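Long-range contact in endo-beta-1,4-glucanase (Ampullaria crossean, PDB 5XBU), which probably cleaves internal beta-1,4-glycosidic bonds of cellulose: residues R18-Y30 against E151-E163. Sequence-based numbering, arbitrary orientation.
Sequences RFNGRPCASTTRY and EALHWDNPEVTWE
Ala25 and Val160 face each other as a hydrogen-bonded antiparallel pair, N to O in both directions, where strand 22-30 meets strand 160-165 in the double-psi beta-barrel of family 45 endoglucanases. The pairing is brief, extended by a bond from Trp162 N to Pro23 O, for the short strand segments run at 114° to each other, and side chains interlock along it and past it. At one end the methyl CG2 of Thr161 is the bump: it enters a hollow walled by Phe19 CB, Arg22 CB and Cys24 SG, whose sulfur is tied to Cys9. Pro23 crosses the Trp162 side chain at about a right angle, with its CG 3.6 Å from NE1, an N-H that is bonded to Glu138. The Ala25 methyl sits in the corner formed by Val160 CG2 and Trp162 CD1, at 3.8 and 4.1 Å respectively. Thr27 is the two-sided piece: with OG1 set between backbone N and carbonyl carbon (chi1 73°), the hydroxyl meets an in-plane lone pair of Pro158 O at 2.9 Å, while CG2 rests on Val160 CG2. A valine here would probably leave Pro158 O without this hydroxyl donor and press a methyl against the proline ring. Farther along, Asn157 lays its CB against Thr27 O and its OD1 3.3 Å from Thr28 CA; its ND2 is held by Lys94 O. A water carries the join onward, linking Arg29 N to Asn157 OD1. At the exposed end, in one of two conformers and so perhaps not permanently, Arg29 has Trp155 O over one guanidinium face and its NH2 makes a salt bridge to Glu151 OE1 at 2.9 Å, the guanidinium and carboxylate planes only 20° apart.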
loop_
_atom_site.group_PDB
_atom_site.type_symbol
_atom_site.label_atom_id
_atom_site.label_comp_id
_atom_site.label_asym_id
_atom_site.label_seq_id
_atom_site.Cartn_x
_atom_site.Cartn_y
_atom_site.Cartn_z
ATOM N N ARG A 18 2.028 14.795 -7.285
ATOM C CA ARG A 18 3.448 14.492 -7.344
ATOM C C ARG A 18 4.208 15.419 -6.416
ATOM O O ARG A 18 3.716 16.473 -6.025
ATOM C CB ARG A 18 3.981 14.659 -8.761
ATOM C CG ARG A 18 3.228 13.737 -9.766
ATOM C CD ARG A 18 3.880 13.774 -11.133
ATOM N NE ARG A 18 3.132 12.918 -12.066
ATOM C CZ ARG A 18 3.229 11.587 -12.186
ATOM N NH1 ARG A 18 4.080 10.891 -11.440
ATOM N NH2 ARG A 18 2.449 10.948 -13.065
ATOM N N PHE A 19 5.448 15.048 -6.121
ATOM C CA PHE A 19 6.278 15.818 -5.193
ATOM C C PHE A 19 7.693 15.744 -5.718
ATOM O O PHE A 19 8.274 14.662 -5.732
ATOM C CB PHE A 19 6.157 15.216 -3.788
ATOM C CG PHE A 19 6.866 15.960 -2.710
ATOM C CD1 PHE A 19 6.249 17.011 -2.063
ATOM C CD2 PHE A 19 8.100 15.529 -2.257
ATOM C CE1 PHE A 19 6.877 17.651 -1.027
ATOM C CE2 PHE A 19 8.726 16.146 -1.229
ATOM C CZ PHE A 19 8.117 17.208 -0.625
ATOM N N ASN A 20 8.302 16.869 -6.087
ATOM C CA ASN A 20 9.724 16.837 -6.464
ATOM C C ASN A 20 10.013 15.764 -7.519
ATOM O O ASN A 20 11.009 15.041 -7.453
ATOM C CB ASN A 20 10.627 16.663 -5.236
ATOM C CG ASN A 20 12.059 17.091 -5.497
ATOM O OD1 ASN A 20 12.323 17.894 -6.385
ATOM N ND2 ASN A 20 12.990 16.540 -4.737
ATOM N N GLY A 21 9.114 15.641 -8.492
ATOM C CA GLY A 21 9.285 14.726 -9.609
ATOM C C GLY A 21 8.802 13.316 -9.374
ATOM O O GLY A 21 8.781 12.520 -10.327
ATOM N N ARG A 22 8.380 12.990 -8.152
ATOM C CA ARG A 22 8.042 11.638 -7.748
ATOM C C ARG A 22 6.541 11.496 -7.536
ATOM O O ARG A 22 5.880 12.428 -7.080
ATOM C CB ARG A 22 8.761 11.317 -6.438
ATOM C CG ARG A 22 10.277 11.282 -6.587
ATOM C CD ARG A 22 10.900 11.443 -5.225
ATOM N NE ARG A 22 12.350 11.269 -5.167
ATOM C CZ ARG A 22 13.233 12.228 -5.442
ATOM N NH1 ARG A 22 14.534 11.987 -5.333
ATOM N NH2 ARG A 22 12.817 13.422 -5.848
ATOM N N PRO A 23 5.967 10.344 -7.859
ATOM C CA PRO A 23 4.540 10.155 -7.625
ATOM C C PRO A 23 4.254 10.000 -6.136
ATOM O O PRO A 23 5.014 9.371 -5.398
ATOM C CB PRO A 23 4.244 8.845 -8.356
ATOM C CG PRO A 23 5.525 8.070 -8.222
ATOM C CD PRO A 23 6.614 9.128 -8.389
ATOM N N CYS A 24 3.124 10.562 -5.720
ATOM C CA CYS A 24 2.668 10.389 -4.360
ATOM C C CYS A 24 1.624 9.288 -4.238
ATOM O O CYS A 24 0.957 8.913 -5.200
ATOM C CB CYS A 24 2.138 11.702 -3.813
ATOM S SG CYS A 24 3.451 12.946 -3.854
ATOM N N ALA A 25 1.480 8.808 -3.014
ATOM C CA ALA A 25 0.457 7.860 -2.635
ATOM C C ALA A 25 -0.179 8.333 -1.346
ATOM O O ALA A 25 0.480 8.957 -0.499
ATOM C CB ALA A 25 1.024 6.467 -2.419
ATOM N N SER A 26 -1.456 8.019 -1.196
ATOM C CA SER A 26 -2.094 8.084 0.106
ATOM C C SER A 26 -1.885 6.773 0.848
ATOM O O SER A 26 -1.576 5.732 0.253
ATOM C CB SER A 26 -3.575 8.416 -0.044
ATOM O OG SER A 26 -4.199 7.674 -1.084
ATOM N N THR A 27 -2.037 6.844 2.174
ATOM C CA THR A 27 -1.938 5.680 3.024
ATOM C C THR A 27 -3.046 5.711 4.066
ATOM O O THR A 27 -3.510 6.766 4.482
ATOM C CB THR A 27 -0.558 5.549 3.717
ATOM O OG1 THR A 27 -0.417 6.518 4.763
ATOM C CG2 THR A 27 0.617 5.645 2.777
ATOM N N THR A 28 -3.429 4.511 4.513
ATOM C CA THR A 28 -4.270 4.294 5.684
ATOM C C THR A 28 -3.683 3.106 6.439
ATOM O O THR A 28 -2.676 2.518 6.021
ATOM C CB THR A 28 -5.752 4.076 5.320
ATOM O OG1 THR A 28 -5.873 3.059 4.326
ATOM C CG2 THR A 28 -6.440 5.344 4.826
ATOM N N ARG A 29 -4.314 2.719 7.537
ATOM C CA ARG A 29 -3.936 1.504 8.235
ATOM C C ARG A 29 -5.161 0.617 8.359
ATOM O O ARG A 29 -6.297 1.107 8.381
ATOM C CB ARG A 29 -3.301 1.800 9.599
ATOM C CG ARG A 29 -4.110 2.737 10.494
ATOM C CD ARG A 29 -3.345 3.084 11.771
ATOM N NE ARG A 29 -3.488 4.449 12.242
ATOM C CZ ARG A 29 -3.113 4.825 13.455
ATOM N NH1 ARG A 29 -3.239 6.085 13.854
ATOM N NH2 ARG A 29 -2.632 3.908 14.280
ATOM N N TYR A 30 -4.919 -0.689 8.407
ATOM C CA TYR A 30 -5.997 -1.644 8.516
ATOM C C TYR A 30 -5.583 -2.787 9.397
ATOM O O TYR A 30 -4.392 -3.043 9.611
ATOM C CB TYR A 30 -6.460 -2.153 7.172
ATOM C CG TYR A 30 -5.635 -3.260 6.525
ATOM C CD1 TYR A 30 -4.391 -3.018 5.967
ATOM C CD2 TYR A 30 -6.136 -4.570 6.463
ATOM C CE1 TYR A 30 -3.688 -4.023 5.330
ATOM C CE2 TYR A 30 -5.421 -5.598 5.835
ATOM C CZ TYR A 30 -4.209 -5.298 5.260
ATOM O OH TYR A 30 -3.543 -6.328 4.631
ATOM N N GLU A 151 1.417 2.146 14.146
ATOM C CA GLU A 151 1.368 3.026 15.307
ATOM C C GLU A 151 2.771 3.339 15.795
ATOM O O GLU A 151 3.049 4.475 16.196
ATOM C CB GLU A 151 0.553 2.359 16.416
ATOM C CG GLU A 151 0.516 3.138 17.719
ATOM C CD GLU A 151 -0.237 4.452 17.606
ATOM O OE1 GLU A 151 -1.031 4.596 16.647
ATOM O OE2 GLU A 151 -0.030 5.334 18.473
ATOM N N ALA A 152 3.678 2.353 15.755
ATOM C CA ALA A 152 5.060 2.558 16.199
ATOM C C ALA A 152 5.843 3.521 15.314
ATOM O O ALA A 152 6.830 4.107 15.781
ATOM C CB ALA A 152 5.799 1.225 16.279
ATOM N N LEU A 153 5.445 3.666 14.040
ATOM C CA LEU A 153 5.977 4.695 13.158
ATOM C C LEU A 153 5.367 6.063 13.446
ATOM O O LEU A 153 5.886 7.071 12.956
ATOM C CB LEU A 153 5.678 4.349 11.680
ATOM C CG LEU A 153 6.229 3.026 11.145
ATOM C CD1 LEU A 153 5.655 2.743 9.779
ATOM C CD2 LEU A 153 7.748 3.012 11.095
ATOM N N HIS A 154 4.237 6.100 14.163
ATOM C CA HIS A 154 3.445 7.311 14.391
ATOM C C HIS A 154 2.926 7.891 13.084
ATOM O O HIS A 154 2.828 9.106 12.913
ATOM C CB HIS A 154 4.181 8.339 15.233
ATOM C CG HIS A 154 4.671 7.768 16.514
ATOM N ND1 HIS A 154 3.816 7.309 17.491
ATOM C CD2 HIS A 154 5.920 7.473 16.940
ATOM C CE1 HIS A 154 4.518 6.820 18.494
ATOM N NE2 HIS A 154 5.800 6.905 18.185
ATOM N N TRP A 155 2.580 7.007 12.157
ATOM C CA TRP A 155 2.005 7.412 10.882
ATOM C C TRP A 155 0.490 7.435 11.019
ATOM O O TRP A 155 -0.130 6.394 11.286
ATOM C CB TRP A 155 2.404 6.432 9.784
ATOM C CG TRP A 155 3.795 6.577 9.259
ATOM C CD1 TRP A 155 4.827 7.276 9.824
ATOM C CD2 TRP A 155 4.317 6.007 8.048
ATOM N NE1 TRP A 155 5.956 7.180 9.047
ATOM C CE2 TRP A 155 5.668 6.396 7.949
ATOM C CE3 TRP A 155 3.755 5.230 7.025
ATOM C CZ2 TRP A 155 6.476 6.029 6.875
ATOM C CZ3 TRP A 155 4.548 4.882 5.960
ATOM C CH2 TRP A 155 5.888 5.280 5.872
ATOM N N ASP A 156 -0.098 8.610 10.839
ATOM C CA ASP A 156 -1.540 8.816 10.815
ATOM C C ASP A 156 -1.911 9.197 9.378
ATOM O O ASP A 156 -1.994 10.371 9.009
ATOM C CB ASP A 156 -1.945 9.892 11.794
ATOM C CG ASP A 156 -3.437 10.120 11.824
ATOM O OD1 ASP A 156 -4.209 9.325 11.239
ATOM O OD2 ASP A 156 -3.839 11.117 12.440
ATOM N N ASN A 157 -2.115 8.168 8.558
ATOM C CA ASN A 157 -2.455 8.319 7.152
ATOM C C ASN A 157 -1.572 9.334 6.416
ATOM O O ASN A 157 -2.085 10.189 5.691
ATOM C CB ASN A 157 -3.922 8.680 6.971
ATOM C CG ASN A 157 -4.879 7.725 7.600
ATOM O OD1 ASN A 157 -4.525 6.619 7.986
ATOM N ND2 ASN A 157 -6.148 8.148 7.679
ATOM N N PRO A 158 -0.252 9.253 6.553
ATOM C CA PRO A 158 0.574 10.269 5.895
ATOM C C PRO A 158 0.507 10.163 4.383
ATOM O O PRO A 158 0.405 9.073 3.801
ATOM C CB PRO A 158 1.988 9.943 6.377
ATOM C CG PRO A 158 1.932 8.459 6.677
ATOM C CD PRO A 158 0.577 8.273 7.265
ATOM N N GLU A 159 0.661 11.317 3.749
ATOM C CA GLU A 159 1.014 11.414 2.336
ATOM C C GLU A 159 2.466 10.991 2.157
ATOM O O GLU A 159 3.337 11.367 2.956
ATOM C CB GLU A 159 0.850 12.884 1.910
ATOM C CG GLU A 159 1.110 13.170 0.447
ATOM C CD GLU A 159 0.978 14.669 0.166
ATOM O OE1 GLU A 159 0.095 15.068 -0.631
ATOM O OE2 GLU A 159 1.775 15.440 0.749
ATOM N N VAL A 160 2.742 10.204 1.113
ATOM C CA VAL A 160 4.090 9.709 0.886
ATOM C C VAL A 160 4.424 9.829 -0.594
ATOM O O VAL A 160 3.534 9.879 -1.446
ATOM C CB VAL A 160 4.246 8.232 1.330
ATOM C CG1 VAL A 160 3.894 8.077 2.820
ATOM C CG2 VAL A 160 3.338 7.311 0.495
ATOM N N THR A 161 5.715 9.830 -0.902
ATOM C CA THR A 161 6.160 9.436 -2.225
ATOM C C THR A 161 6.418 7.930 -2.225
ATOM O O THR A 161 6.732 7.347 -1.183
ATOM C CB THR A 161 7.392 10.203 -2.703
ATOM O OG1 THR A 161 8.491 10.005 -1.811
ATOM C CG2 THR A 161 7.081 11.698 -2.853
ATOM N N TRP A 162 6.240 7.295 -3.393
ATOM C CA TRP A 162 6.325 5.844 -3.451
ATOM C C TRP A 162 7.188 5.406 -4.623
ATOM O O TRP A 162 7.200 6.030 -5.694
ATOM C CB TRP A 162 4.920 5.196 -3.530
ATOM C CG TRP A 162 4.307 5.152 -4.913
ATOM C CD1 TRP A 162 3.641 6.129 -5.611
ATOM C CD2 TRP A 162 4.316 4.004 -5.778
ATOM N NE1 TRP A 162 3.269 5.667 -6.838
ATOM C CE2 TRP A 162 3.676 4.370 -6.968
ATOM C CE3 TRP A 162 4.813 2.700 -5.653
ATOM C CZ2 TRP A 162 3.494 3.481 -8.011
ATOM C CZ3 TRP A 162 4.629 1.824 -6.669
ATOM C CH2 TRP A 162 3.979 2.223 -7.850
ATOM N N GLU A 163 7.913 4.306 -4.426
ATOM C CA GLU A 163 8.586 3.654 -5.542
ATOM C C GLU A 163 8.750 2.188 -5.230
ATOM O O GLU A 163 8.833 1.794 -4.069
ATOM C CB GLU A 163 9.973 4.218 -5.866
ATOM C CG GLU A 163 10.903 4.170 -4.674
ATOM C CD GLU A 163 12.341 4.598 -4.976
ATOM O OE1 GLU A 163 13.104 4.848 -4.021
ATOM O OE2 GLU A 163 12.714 4.662 -6.151
HETATM O O HOH W 1 -2.757 9.710 2.885
HETATM O O HOH W 2 -6.289 4.588 8.654
HETATM O O HOH W 3 -4.222 6.428 11.072
#